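Local coordinates for protein triacylglycerol lipase (Clostridium botulinum, PDB 5AH1) that hydrolyses ester bonds as a zinc-binding lipase of the alpha/beta-hydrolase fold and is linked to the breakdown of synthetic polyesters, at residues F356-S367 / W380-N388. Sequence-based numbering, arbitrary orientation. Where two conformers were deposited one is given.
Sequences FYPTANLMGRYS and WFPNDGVVN
Met363 lays its thioether over the backbone of the turn at Gly385 and Val386: CE lies 3.5 Å from Gly385 O, and SD meets Val386 O. The bend at the end of its chain (chi3 -77°) folds the methyl back toward Gly385, a fit that suits a flexible, unbranched side chain. Beside it, the amide of Asn383 ties the loop to the helix. Its ND2 donates to Ala360 O at 3.1 Å, in the carbonyl plane on a lone pair, and also to Phe381 O, while OD1 accepts from Gly385 N in an Asx turn; three bonds thus fix the rotation of this buried amide. Ala360 O also takes the helical bond from Gly364 N, and the small Ala360 CB lies 3.3 Å from Asn383 OD1. Gly385 has a positive phi (102°) that glycine takes readily, and its bare CA lets Phe356 CB within 3.8 Å of Gly385 CA. Gly385 O lies 2.7 Å from Thr359 OG1, a short hydroxyl whose proton may go there or to Phe356 O. Near the start of helix 357-363, branched Val386 spreads CG2 over one face of the Phe356 ring, a CH-pi contact. Past the helix's C-terminal end, the flat Phe381 ring covers Gly364 O and Arg365 CA with one face while its edge meets Tyr366 O and Ser367 OG. Asp384 OD1 accepts from Val386 N (an Asx turn) and Val387 N (an Asx motif); OD2 hydrogen bonds to Thr333 OG1 and His426 ND1. With Val387 near the GxSxG nucleophile-elbow pattern, this Asp-His pair is consistent with part of an alpha/beta-hydrolase catalytic triad. The loop packs along helix 357-363, with strand 345-347 touching Asn361 and Phe381, helix 235-239 meeting Met363, and Tyr248 of helix 242-257 against Phe356 and Thr359.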
ATOM      1  N   PHE A 356      -7.121 -14.442  -7.835  1.00 11.06           N
ATOM      2  CA  PHE A 356      -5.702 -14.516  -7.480  1.00 11.06           C
ATOM      3  C   PHE A 356      -5.141 -15.931  -7.636  1.00 11.76           C
ATOM      4  O   PHE A 356      -4.001 -16.181  -7.288  1.00 12.62           O
ATOM      5  CB  PHE A 356      -5.476 -14.073  -6.021  1.00 11.19           C
ATOM      6  CG  PHE A 356      -5.789 -12.627  -5.749  1.00 11.81           C
ATOM      7  CD1 PHE A 356      -5.446 -11.641  -6.650  1.00 12.63           C
ATOM      8  CD2 PHE A 356      -6.420 -12.265  -4.571  1.00 12.33           C
ATOM      9  CE1 PHE A 356      -5.731 -10.316  -6.385  1.00 13.05           C
ATOM     10  CE2 PHE A 356      -6.711 -10.940  -4.300  1.00 14.00           C
ATOM     11  CZ  PHE A 356      -6.371  -9.967  -5.213  1.00 13.25           C
ATOM     12  N   TYR A 357      -5.924 -16.878  -8.139  1.00 11.60           N
ATOM     13  CA  TYR A 357      -5.355 -18.205  -8.365  1.00 12.19           C
ATOM     14  C   TYR A 357      -4.117 -18.159  -9.282  1.00 12.51           C
ATOM     15  O   TYR A 357      -3.081 -18.726  -8.951  1.00 12.11           O
ATOM     16  CB  TYR A 357      -6.382 -19.180  -8.937  1.00 13.31           C
ATOM     17  CG  TYR A 357      -7.485 -19.654  -8.007  1.00 12.76           C
ATOM     18  CD1 TYR A 357      -7.489 -19.370  -6.646  1.00 13.24           C
ATOM     19  CD2 TYR A 357      -8.528 -20.420  -8.512  1.00 14.06           C
ATOM     20  CE1 TYR A 357      -8.513 -19.823  -5.826  1.00 13.98           C
ATOM     21  CE2 TYR A 357      -9.547 -20.870  -7.703  1.00 15.77           C
ATOM     22  CZ  TYR A 357      -9.534 -20.588  -6.369  1.00 15.06           C
ATOM     23  OH  TYR A 357     -10.565 -21.055  -5.587  1.00 15.43           O
ATOM     24  N   PRO A 358      -4.210 -17.482 -10.436  1.00 12.87           N
ATOM     25  CA  PRO A 358      -3.035 -17.557 -11.313  1.00 12.87           C
ATOM     26  C   PRO A 358      -1.838 -16.778 -10.778  1.00 11.15           C
ATOM     27  O   PRO A 358      -0.690 -17.200 -10.964  1.00 12.43           O
ATOM     28  CB  PRO A 358      -3.536 -16.956 -12.630  1.00 14.76           C
ATOM     29  CG  PRO A 358      -4.710 -16.146 -12.271  1.00 16.38           C
ATOM     30  CD  PRO A 358      -5.349 -16.815 -11.079  1.00 14.84           C
ATOM     31  N   THR A 359      -2.091 -15.654 -10.116  1.00 11.09           N
ATOM     32  CA  THR A 359      -1.022 -14.840  -9.575  1.00 10.36           C
ATOM     33  C   THR A 359      -0.345 -15.568  -8.412  1.00 10.81           C
ATOM     34  O   THR A 359       0.886 -15.610  -8.333  1.00 10.99           O
ATOM     35  CB  THR A 359      -1.539 -13.460  -9.149  1.00 10.21           C
ATOM     36  OG1 THR A 359      -2.666 -13.619  -8.284  1.00 10.93           O
ATOM     37  CG2 THR A 359      -1.966 -12.656 -10.374  1.00 11.45           C
ATOM     38  N   ALA A 360      -1.135 -16.146  -7.511  1.00 11.04           N
ATOM     39  CA  ALA A 360      -0.589 -16.927  -6.403  1.00 11.09           C
ATOM     40  C   ALA A 360       0.212 -18.113  -6.913  1.00 11.53           C
ATOM     41  O   ALA A 360       1.275 -18.419  -6.400  1.00 10.86           O
ATOM     42  CB  ALA A 360      -1.704 -17.413  -5.505  1.00 11.70           C
ATOM     43  N   ASN A 361      -0.311 -18.792  -7.925  1.00 10.65           N
ATOM     44  CA  ASN A 361       0.343 -19.997  -8.406  1.00 12.49           C
ATOM     45  C   ASN A 361       1.630 -19.660  -9.165  1.00 11.80           C
ATOM     46  O   ASN A 361       2.620 -20.381  -9.044  1.00 12.44           O
ATOM     47  CB  ASN A 361      -0.643 -20.847  -9.214  1.00 14.66           C
ATOM     48  CG  ASN A 361      -1.807 -21.353  -8.342  1.00 17.90           C
ATOM     49  OD1 ASN A 361      -1.702 -21.384  -7.105  1.00 19.28           O
ATOM     50  ND2 ASN A 361      -2.920 -21.716  -8.975  1.00 19.82           N
ATOM     51  N   LEU A 362       1.642 -18.572  -9.931  1.00 11.79           N
ATOM     52  CA  LEU A 362       2.889 -18.185 -10.590  1.00 12.90           C
ATOM     53  C   LEU A 362       3.957 -17.718  -9.605  1.00 11.91           C
ATOM     54  O   LEU A 362       5.102 -18.127  -9.704  1.00 11.82           O
ATOM     55  CB  LEU A 362       2.648 -17.145 -11.699  1.00 16.38           C
ATOM     56  CG  LEU A 362       2.004 -17.688 -12.987  1.00 20.44           C
ATOM     57  CD1 LEU A 362       2.110 -16.678 -14.094  1.00 21.76           C
ATOM     58  CD2 LEU A 362       2.596 -19.035 -13.461  1.00 22.41           C
ATOM     59  N   MET A 363       3.599 -16.871  -8.649  1.00 10.60           N
ATOM     60  CA  MET A 363       4.560 -16.503  -7.624  1.00  9.60           C
ATOM     61  C   MET A 363       5.014 -17.737  -6.841  1.00  9.47           C
ATOM     62  O   MET A 363       6.156 -17.830  -6.415  1.00 10.13           O
ATOM     63  CB  MET A 363       3.952 -15.515  -6.631  1.00  9.92           C
ATOM     64  CG  MET A 363       3.988 -14.067  -7.059  1.00 11.48           C
ATOM     65  SD  MET A 363       3.424 -12.954  -5.733  1.00 12.21           S
ATOM     66  CE  MET A 363       1.729 -13.279  -5.921  1.00 11.34           C
ATOM     67  N   GLY A 364       4.094 -18.679  -6.652  1.00  9.72           N
ATOM     68  CA  GLY A 364       4.348 -19.858  -5.842  1.00  9.87           C
ATOM     69  C   GLY A 364       5.321 -20.851  -6.451  1.00  9.52           C
ATOM     70  O   GLY A 364       5.660 -21.850  -5.812  1.00 10.53           O
ATOM     71  N   ARG A 365       5.780 -20.582  -7.669  0.53  9.93           N
ATOM     72  CA  ARG A 365       6.800 -21.426  -8.290  0.53 10.65           C
ATOM     73  C   ARG A 365       7.877 -20.614  -8.997  0.53 10.65           C
ATOM     74  O   ARG A 365       8.664 -21.156  -9.782  0.53 11.91           O
ATOM     75  CB  ARG A 365       6.164 -22.395  -9.279  0.53 11.50           C
ATOM     76  CG  ARG A 365       5.564 -21.734 -10.520  0.53 13.57           C
ATOM     77  CD  ARG A 365       4.696 -22.724 -11.287  0.53 15.86           C
ATOM     78  NE  ARG A 365       3.596 -23.161 -10.438  0.53 17.19           N
ATOM     79  CZ  ARG A 365       2.918 -24.289 -10.587  0.53 18.14           C
ATOM     80  NH1 ARG A 365       3.225 -25.122 -11.575  0.53 18.85           N
ATOM     81  NH2 ARG A 365       1.937 -24.576  -9.734  0.53 17.91           N
ATOM     82  N   TYR A 366       7.919 -19.315  -8.719  1.00 10.87           N
ATOM     83  CA  TYR A 366       8.873 -18.427  -9.379  1.00 10.39           C
ATOM     84  C   TYR A 366      10.174 -18.311  -8.596  1.00 10.80           C
ATOM     85  O   TYR A 366      10.190 -17.844  -7.455  1.00 10.44           O
ATOM     86  CB  TYR A 366       8.268 -17.040  -9.572  1.00 10.34           C
ATOM     87  CG  TYR A 366       9.173 -16.063 -10.296  1.00 10.05           C
ATOM     88  CD1 TYR A 366       9.225 -16.033 -11.672  1.00 10.77           C
ATOM     89  CD2 TYR A 366       9.971 -15.178  -9.607  1.00 10.11           C
ATOM     90  CE1 TYR A 366      10.056 -15.143 -12.341  1.00 10.84           C
ATOM     91  CE2 TYR A 366      10.790 -14.278 -10.252  1.00 11.12           C
ATOM     92  CZ  TYR A 366      10.830 -14.262 -11.615  1.00 11.25           C
ATOM     93  OH  TYR A 366      11.636 -13.350 -12.257  1.00 12.35           O
ATOM     94  N   SER A 367      11.251 -18.745  -9.242  0.51 11.28           N
ATOM     95  CA  SER A 367      12.605 -18.596  -8.737  0.51 12.17           C
ATOM     96  C   SER A 367      13.415 -17.722  -9.667  0.51 12.15           C
ATOM     97  O   SER A 367      13.027 -17.485 -10.819  0.51 12.19           O
ATOM     98  CB  SER A 367      13.282 -19.956  -8.643  0.51 13.43           C
ATOM     99  OG  SER A 367      12.636 -20.752  -7.683  0.51 14.01           O
ATOM    100  N   TRP A 380      10.425 -17.599  -0.976  1.00  9.04           N
ATOM    101  CA  TRP A 380       9.594 -16.563  -1.578  1.00  8.17           C
ATOM    102  C   TRP A 380       8.262 -17.108  -2.086  1.00  8.36           C
ATOM    103  O   TRP A 380       7.391 -16.347  -2.465  1.00  8.36           O
ATOM    104  CB  TRP A 380      10.336 -15.882  -2.720  1.00  8.17           C
ATOM    105  CG  TRP A 380      11.393 -14.947  -2.257  1.00  7.85           C
ATOM    106  CD1 TRP A 380      12.614 -15.265  -1.740  1.00  7.66           C
ATOM    107  CD2 TRP A 380      11.333 -13.525  -2.291  1.00  7.45           C
ATOM    108  NE1 TRP A 380      13.309 -14.134  -1.451  1.00  7.94           N
ATOM    109  CE2 TRP A 380      12.540 -13.042  -1.765  1.00  7.32           C
ATOM    110  CE3 TRP A 380      10.357 -12.607  -2.692  1.00  7.27           C
ATOM    111  CZ2 TRP A 380      12.819 -11.677  -1.669  1.00  8.10           C
ATOM    112  CZ3 TRP A 380      10.620 -11.266  -2.572  1.00  7.45           C
ATOM    113  CH2 TRP A 380      11.831 -10.804  -2.049  1.00  8.67           C
ATOM    114  N   PHE A 381       8.103 -18.425  -2.135  1.00  8.48           N
ATOM    115  CA  PHE A 381       6.899 -18.989  -2.724  1.00  8.48           C
ATOM    116  C   PHE A 381       5.572 -18.650  -2.002  1.00  8.54           C
ATOM    117  O   PHE A 381       4.580 -18.333  -2.662  1.00  8.97           O
ATOM    118  CB  PHE A 381       6.999 -20.509  -2.903  1.00  9.59           C
ATOM    119  CG  PHE A 381       8.064 -20.974  -3.877  1.00 10.06           C
ATOM    120  CD1 PHE A 381       8.713 -20.127  -4.769  1.00 10.42           C
ATOM    121  CD2 PHE A 381       8.408 -22.312  -3.891  1.00 10.57           C
ATOM    122  CE1 PHE A 381       9.687 -20.628  -5.640  1.00 10.93           C
ATOM    123  CE2 PHE A 381       9.364 -22.805  -4.741  1.00 12.40           C
ATOM    124  CZ  PHE A 381      10.005 -21.961  -5.612  1.00 11.45           C
ATOM    125  N   PRO A 382       5.521 -18.760  -0.662  1.00  8.77           N
ATOM    126  CA  PRO A 382       4.242 -18.453  -0.003  1.00  9.00           C
ATOM    127  C   PRO A 382       3.811 -17.015  -0.264  1.00  7.58           C
ATOM    128  O   PRO A 382       4.638 -16.092  -0.263  1.00  8.42           O
ATOM    129  CB  PRO A 382       4.539 -18.700   1.485  1.00  9.06           C
ATOM    130  CG  PRO A 382       5.652 -19.727   1.466  1.00  9.70           C
ATOM    131  CD  PRO A 382       6.498 -19.334   0.278  1.00  8.53           C
ATOM    132  N   ASN A 383       2.514 -16.814  -0.452  1.00  7.53           N
ATOM    133  CA  ASN A 383       2.018 -15.477  -0.770  1.00  7.56           C
ATOM    134  C   ASN A 383       0.541 -15.319  -0.404  1.00  8.36           C
ATOM    135  O   ASN A 383      -0.079 -16.243   0.130  1.00  9.17           O
ATOM    136  CB  ASN A 383       2.319 -15.139  -2.249  1.00  7.45           C
ATOM    137  CG  ASN A 383       1.552 -16.005  -3.226  1.00  8.22           C
ATOM    138  OD1 ASN A 383       0.367 -15.767  -3.484  1.00  9.04           O
ATOM    139  ND2 ASN A 383       2.216 -17.026  -3.773  1.00  8.98           N
ATOM    140  N   ASP A 384       0.014 -14.126  -0.661  1.00  8.32           N
ATOM    141  CA  ASP A 384      -1.389 -13.802  -0.373  1.00  8.61           C
ATOM    142  C   ASP A 384      -2.188 -13.520  -1.643  1.00  9.07           C
ATOM    143  O   ASP A 384      -3.277 -12.937  -1.586  1.00  9.77           O
ATOM    144  CB  ASP A 384      -1.493 -12.612   0.595  1.00  8.53           C
ATOM    145  CG  ASP A 384      -1.015 -11.306  -0.019  1.00  8.07           C
ATOM    146  OD1 ASP A 384      -0.638 -11.301  -1.221  1.00  7.92           O
ATOM    147  OD2 ASP A 384      -0.979 -10.288   0.702  1.00  8.54           O
ATOM    148  N   GLY A 385      -1.627 -13.927  -2.784  1.00  9.46           N
ATOM    149  CA  GLY A 385      -2.215 -13.671  -4.088  1.00  9.50           C
ATOM    150  C   GLY A 385      -1.546 -12.530  -4.840  1.00  8.57           C
ATOM    151  O   GLY A 385      -1.638 -12.453  -6.073  1.00 10.04           O
ATOM    152  N   VAL A 386      -0.877 -11.632  -4.113  1.00  8.83           N
ATOM    153  CA  VAL A 386      -0.276 -10.433  -4.706  1.00  8.54           C
ATOM    154  C   VAL A 386       1.168 -10.209  -4.259  1.00  7.99           C
ATOM    155  O   VAL A 386       2.001  -9.823  -5.080  1.00  8.48           O
ATOM    156  CB  VAL A 386      -1.156  -9.176  -4.452  1.00  9.33           C
ATOM    157  CG1 VAL A 386      -0.554  -7.948  -5.083  1.00  9.43           C
ATOM    158  CG2 VAL A 386      -2.554  -9.393  -4.986  1.00  9.51           C
ATOM    159  N   VAL A 387       1.451 -10.471  -2.986  1.00  7.16           N
ATOM    160  CA  VAL A 387       2.764 -10.202  -2.410  1.00  6.67           C
ATOM    161  C   VAL A 387       3.307 -11.426  -1.684  1.00  7.55           C
ATOM    162  O   VAL A 387       2.620 -12.040  -0.880  1.00  8.59           O
ATOM    163  CB  VAL A 387       2.721  -8.998  -1.430  1.00  7.21           C
ATOM    164  CG1 VAL A 387       4.084  -8.711  -0.850  1.00  7.83           C
ATOM    165  CG2 VAL A 387       2.183  -7.755  -2.139  1.00  7.28           C
ATOM    166  N   ASN A 388       4.574 -11.746  -1.946  1.00  7.24           N
ATOM    167  CA  ASN A 388       5.243 -12.839  -1.242  1.00  7.21           C
ATOM    168  C   ASN A 388       5.257 -12.573   0.262  1.00  6.79           C
ATOM    169  O   ASN A 388       5.567 -11.465   0.681  1.00  7.74           O
ATOM    170  CB  ASN A 388       6.681 -12.983  -1.735  1.00  6.83           C
ATOM    171  CG  ASN A 388       6.802 -12.843  -3.244  1.00  7.80           C
ATOM    172  OD1 ASN A 388       6.728 -11.736  -3.764  1.00  7.77           O
ATOM    173  ND2 ASN A 388       6.966 -13.961  -3.950  1.00  8.00           N
TER